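Side-chain contact in ACYL carrier protein ACPA (Mycobacterium tuberculosis, PDB 2CGQ), which probably serves as an acyl carrier protein, holding acyl chains as thioesters on a phosphopantetheine arm: residues D58-K61 and L62-I66. Numbering follows the deposited sequence.
Sequences DSLK and LFQLI
From D58 to I66 the chain winds into the first turns of helix 59-73, with L62 N, F63 N, Q64 N and L65 N donating to the carbonyls of D58, S59, L60 and K61 four residues earlier. D58 is the N-cap. D58 OD1 accepts from K61 N at 2.9 Å, met nearly along the C-O axis at an N-H...O angle of 160°; chi1 of 59° sets CG between the backbone N and the carbonyl carbon, which carries OD1 to that amide. Aspartate suits this place because its short acid accepts from an amide that has no earlier turn to bond to, and its charge probably suits the positive end of the helix dipole. L62 N donates to D58 O at 2.9 Å, and L62 CG, anti to its own carbonyl carbon (chi1 -70°), is held against D58 O at 3.2 Å, a van der Waals contact. The sequence DSL at the start of this helix is the phosphopantetheine-attachment motif of acyl carrier proteins; by analogy with the family, S59 is the likely attachment residue, and its small, exposed hydroxymethyl group, with CB directed away from L62-I66, fits that role. K61 and Q64 lie side by side and point the same way, Q64 OE1 standing 3.9 Å from K61 CG. Both also touch I38 of helix 27-39: lysine offers a long aliphatic chain, extended beyond CG, and glutamine joins an alkyl stem to a polar amide, a mixture suited to partly exposed positions. The branched aliphatic group of leucine suits contact with nonpolar neighbours, L62 meeting L51 and F57, and buried L65 meeting F57 and I35. F63 CB lies 3.4 Å from L60 O, while its exposed ring leads away from D58-K61.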
loop_
_atom_site.group_PDB
_atom_site.type_symbol
_atom_site.label_atom_id
_atom_site.label_comp_id
_atom_site.label_asym_id
_atom_site.label_seq_id
_atom_site.Cartn_x
_atom_site.Cartn_y
_atom_site.Cartn_z
ATOM N N ASP A 58 5.696 3.449 9.021
ATOM C CA ASP A 58 5.264 4.006 10.269
ATOM C C ASP A 58 3.888 4.636 10.016
ATOM O O ASP A 58 3.320 4.497 8.936
ATOM C CB ASP A 58 6.319 4.997 10.818
ATOM C CG ASP A 58 6.620 6.141 9.880
ATOM O OD1 ASP A 58 5.920 6.321 8.885
ATOM O OD2 ASP A 58 7.558 6.929 10.163
ATOM N N SER A 59 3.309 5.270 11.022
ATOM C CA SER A 59 1.962 5.772 10.845
ATOM C C SER A 59 1.859 6.834 9.747
ATOM O O SER A 59 0.908 6.818 8.988
ATOM C CB SER A 59 1.396 6.304 12.142
ATOM O OG SER A 59 2.198 7.353 12.599
ATOM N N LEU A 60 2.842 7.725 9.666
ATOM C CA LEU A 60 2.835 8.753 8.609
ATOM C C LEU A 60 2.896 8.018 7.251
ATOM O O LEU A 60 2.172 8.357 6.366
ATOM C CB LEU A 60 4.034 9.668 8.747
ATOM C CG LEU A 60 4.324 10.621 7.574
ATOM C CD1 LEU A 60 3.119 11.363 7.253
ATOM C CD2 LEU A 60 5.476 11.518 7.896
ATOM N N LYS A 61 3.807 7.062 7.061
ATOM C CA LYS A 61 3.983 6.499 5.732
ATOM C C LYS A 61 2.776 5.651 5.353
ATOM O O LYS A 61 2.420 5.530 4.179
ATOM C CB LYS A 61 5.303 5.708 5.610
ATOM C CG LYS A 61 6.566 6.647 5.692
ATOM C CD LYS A 61 7.887 5.833 5.702
ATOM C CE LYS A 61 8.969 6.692 6.287
ATOM N NZ LYS A 61 10.424 6.327 6.031
ATOM N N LEU A 62 2.124 5.056 6.339
ATOM C CA LEU A 62 0.893 4.316 6.033
ATOM C C LEU A 62 -0.218 5.267 5.597
ATOM O O LEU A 62 -0.999 4.921 4.721
ATOM C CB LEU A 62 0.403 3.542 7.227
ATOM C CG LEU A 62 1.308 2.374 7.575
ATOM C CD1 LEU A 62 1.005 1.886 9.006
ATOM C CD2 LEU A 62 1.236 1.305 6.529
ATOM N N PHE A 63 -0.314 6.441 6.240
ATOM C CA PHE A 63 -1.274 7.455 5.828
ATOM C C PHE A 63 -0.991 7.899 4.406
ATOM O O PHE A 63 -1.880 8.085 3.601
ATOM C CB PHE A 63 -1.217 8.664 6.784
ATOM C CG PHE A 63 -2.125 9.775 6.410
ATOM C CD1 PHE A 63 -3.490 9.710 6.711
ATOM C CD2 PHE A 63 -1.659 10.861 5.687
ATOM C CE1 PHE A 63 -4.337 10.737 6.378
ATOM C CE2 PHE A 63 -2.540 11.892 5.301
ATOM C CZ PHE A 63 -3.870 11.821 5.664
ATOM N N GLN A 64 0.299 8.119 4.096
ATOM C CA GLN A 64 0.689 8.461 2.739
ATOM C C GLN A 64 0.260 7.373 1.783
ATOM O O GLN A 64 -0.233 7.660 0.704
ATOM C CB GLN A 64 2.188 8.656 2.624
ATOM C CG GLN A 64 2.762 9.908 3.166
ATOM C CD GLN A 64 4.227 10.018 2.773
ATOM O OE1 GLN A 64 5.064 9.515 3.455
ATOM N NE2 GLN A 64 4.505 10.677 1.645
ATOM N N LEU A 65 0.500 6.116 2.129
ATOM C CA LEU A 65 0.143 5.036 1.224
ATOM C C LEU A 65 -1.337 5.025 0.898
ATOM O O LEU A 65 -1.716 4.940 -0.275
ATOM C CB LEU A 65 0.572 3.674 1.766
ATOM C CG LEU A 65 0.253 2.477 0.951
ATOM C CD1 LEU A 65 0.960 2.475 -0.360
ATOM C CD2 LEU A 65 0.685 1.249 1.766
ATOM N N ILE A 66 -2.166 5.087 1.918
ATOM C CA ILE A 66 -3.636 5.034 1.697
ATOM C C ILE A 66 -4.099 6.213 0.820
ATOM O O ILE A 66 -4.778 6.056 -0.179
ATOM C CB ILE A 66 -4.414 4.984 3.013
ATOM C CG1 ILE A 66 -4.026 3.707 3.845
ATOM C CG2 ILE A 66 -5.909 4.998 2.747
ATOM C CD1 ILE A 66 -4.131 2.368 3.096
#